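Local coordinates for protein oxidized polyvinyl alcohol hydrolase (Sphingopyxis, PDB 3WLA) that hydrolyses beta-diketones such as 4,6-nonanedione, and cleaves oxidized polyvinyl alcohol in the second step of polyvinyl alcohol degradation, at residues 31-36 against 132-137. Sequence-based numbering, arbitrary orientation.
Sequences KKRAFV and GDDVRF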
loop_
_atom_site.group_PDB
_atom_site.type_symbol
_atom_site.label_atom_id
_atom_site.label_comp_id
_atom_site.label_asym_id
_atom_site.label_seq_id
_atom_site.Cartn_x
_atom_site.Cartn_y
_atom_site.Cartn_z
ATOM N N LYS A 31 14.171 15.356 -5.476
ATOM C CA LYS A 31 14.359 14.359 -6.518
ATOM C C LYS A 31 13.380 14.648 -7.649
ATOM O O LYS A 31 12.417 15.379 -7.455
ATOM C CB LYS A 31 14.105 12.946 -5.940
ATOM C CG LYS A 31 15.099 12.524 -4.834
ATOM C CD LYS A 31 14.609 11.289 -4.056
ATOM C CE LYS A 31 15.783 10.692 -3.308
ATOM N NZ LYS A 31 15.338 9.992 -2.136
ATOM N N LYS A 32 13.626 14.074 -8.818
ATOM C CA LYS A 32 12.717 14.222 -9.943
ATOM C C LYS A 32 11.825 12.964 -9.979
ATOM O O LYS A 32 12.287 11.868 -10.289
ATOM C CB LYS A 32 13.508 14.382 -11.243
ATOM C CG LYS A 32 14.252 15.776 -11.322
ATOM C CD LYS A 32 15.030 15.940 -12.625
ATOM C CE LYS A 32 16.034 17.106 -12.543
ATOM N NZ LYS A 32 17.216 16.954 -13.499
ATOM N N ARG A 33 10.540 13.137 -9.699
ATOM C CA ARG A 33 9.632 11.980 -9.636
ATOM C C ARG A 33 8.631 11.959 -10.787
ATOM O O ARG A 33 8.387 12.979 -11.455
ATOM C CB ARG A 33 8.916 11.977 -8.288
ATOM C CG ARG A 33 9.839 11.992 -7.049
ATOM C CD ARG A 33 10.804 10.774 -7.021
ATOM N NE ARG A 33 10.070 9.489 -6.986
ATOM C CZ ARG A 33 9.684 8.887 -5.851
ATOM N NH1 ARG A 33 9.928 9.427 -4.660
ATOM N NH2 ARG A 33 9.094 7.709 -5.909
ATOM N N ALA A 34 8.084 10.775 -11.032
ATOM C CA ALA A 34 7.162 10.562 -12.128
ATOM C C ALA A 34 5.921 9.779 -11.670
ATOM O O ALA A 34 5.973 9.032 -10.668
ATOM C CB ALA A 34 7.890 9.808 -13.259
ATOM N N PHE A 35 4.829 9.943 -12.412
ATOM C CA PHE A 35 3.554 9.258 -12.098
ATOM C C PHE A 35 2.584 9.340 -13.283
ATOM O O PHE A 35 2.686 10.244 -14.141
ATOM C CB PHE A 35 2.925 9.832 -10.815
ATOM C CG PHE A 35 2.683 11.321 -10.850
ATOM C CD1 PHE A 35 3.597 12.204 -10.311
ATOM C CD2 PHE A 35 1.495 11.835 -11.418
ATOM C CE1 PHE A 35 3.349 13.623 -10.316
ATOM C CE2 PHE A 35 1.217 13.214 -11.438
ATOM C CZ PHE A 35 2.135 14.116 -10.891
ATOM N N VAL A 36 1.678 8.359 -13.369
ATOM C CA VAL A 36 0.729 8.297 -14.467
ATOM C C VAL A 36 -0.671 8.675 -13.973
ATOM O O VAL A 36 -1.161 8.131 -13.000
ATOM C CB VAL A 36 0.776 6.882 -15.089
ATOM C CG1 VAL A 36 -0.178 6.742 -16.236
ATOM C CG2 VAL A 36 2.200 6.596 -15.587
ATOM N N GLY A 132 9.886 9.328 5.507
ATOM C CA GLY A 132 10.608 8.999 4.304
ATOM C C GLY A 132 10.126 9.735 3.055
ATOM O O GLY A 132 8.970 10.200 3.000
ATOM N N ASP A 133 10.997 9.815 2.050
ATOM C CA ASP A 133 10.675 10.517 0.818
ATOM C C ASP A 133 9.474 9.995 0.041
ATOM O O ASP A 133 8.753 10.761 -0.613
ATOM C CB ASP A 133 11.877 10.515 -0.127
ATOM C CG ASP A 133 12.948 11.491 0.296
ATOM O OD1 ASP A 133 12.686 12.303 1.224
ATOM O OD2 ASP A 133 14.018 11.451 -0.324
ATOM N N ASP A 134 9.263 8.674 0.070
ATOM C CA ASP A 134 8.125 8.164 -0.688
ATOM C C ASP A 134 6.794 8.499 -0.040
ATOM O O ASP A 134 5.815 8.815 -0.720
ATOM C CB ASP A 134 8.257 6.657 -0.930
ATOM C CG ASP A 134 9.249 6.343 -2.028
ATOM O OD1 ASP A 134 9.422 7.185 -2.934
ATOM O OD2 ASP A 134 9.850 5.248 -2.018
ATOM N N VAL A 135 6.724 8.446 1.275
ATOM C CA VAL A 135 5.451 8.806 1.883
ATOM C C VAL A 135 5.083 10.259 1.516
ATOM O O VAL A 135 3.925 10.563 1.260
ATOM C CB VAL A 135 5.491 8.681 3.425
ATOM C CG1 VAL A 135 4.211 9.311 4.034
ATOM C CG2 VAL A 135 5.567 7.204 3.851
ATOM N N ARG A 136 6.083 11.148 1.460
ATOM C CA ARG A 136 5.827 12.560 1.170
ATOM C C ARG A 136 5.478 12.790 -0.291
ATOM O O ARG A 136 4.626 13.622 -0.614
ATOM C CB ARG A 136 7.030 13.414 1.590
ATOM C CG ARG A 136 7.048 13.661 3.128
ATOM C CD ARG A 136 8.260 14.465 3.595
ATOM N NE ARG A 136 9.557 13.851 3.294
ATOM C CZ ARG A 136 10.280 13.178 4.190
ATOM N NH1 ARG A 136 9.836 13.014 5.450
ATOM N NH2 ARG A 136 11.458 12.686 3.829
ATOM N N PHE A 137 6.150 12.051 -1.157
ATOM C CA PHE A 137 5.887 12.140 -2.576
ATOM C C PHE A 137 4.438 11.766 -2.887
ATOM O O PHE A 137 3.711 12.539 -3.585
ATOM C CB PHE A 137 6.811 11.215 -3.351
ATOM C CG PHE A 137 6.432 11.083 -4.804
ATOM C CD1 PHE A 137 6.199 12.234 -5.578
ATOM C CD2 PHE A 137 6.320 9.818 -5.419
ATOM C CE1 PHE A 137 5.863 12.147 -6.938
ATOM C CE2 PHE A 137 5.987 9.721 -6.788
ATOM C CZ PHE A 137 5.757 10.893 -7.545
#
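Arg-33 lies over the ring of Phe-137 where strand 31-38, next to the outermost strand 21-28 in the mixed sheet of this alpha/beta-hydrolase, packs against the first turn of helix 133-145. Arg-33 CB sits over the ring face toward the rim, 3.3 Å from Phe-137 CE1, and makes a CH-pi contact. Arg-33 CG stays above the same side of the ring, nearest Phe-137 CD1. Bends at chi2 (-59°) and chi3 bring NE back toward the ring instead of straight out, above its CD2-CE2 side. Arg-33 CZ comes 3.5 Å from Phe-137 CD2, the guanidinium and ring planes 33° apart. At the tip, Arg-33 NH1 and NH2 both grip one oxygen, Asp-134 OD1, at 2.9 and 3.0 Å, in a salt bridge with the acceptor close to the guanidinium plane. NH2 also bonds Val-86 O, while Asp-134 OD2 accepts a hydrogen bond from the backbone N of Asn-115. An alanine at Arg-33 would probably leave Asp-134 OD1 without both guanidinium donors and open a gap above Phe-137 CD1 and CD2, where CG and the guanidinium had lain. At the ring's edge, Phe-137 CZ lies 3.7 Å from Phe-35 CD1. Toward the helix start, Asp-133 joins two cations: Arg-136 NH2 bonds its OD1, and the extended chain of Lys-31 brings NZ to 2.7 Å from Asp-133 OD2, on that oxygen's anti lone pair.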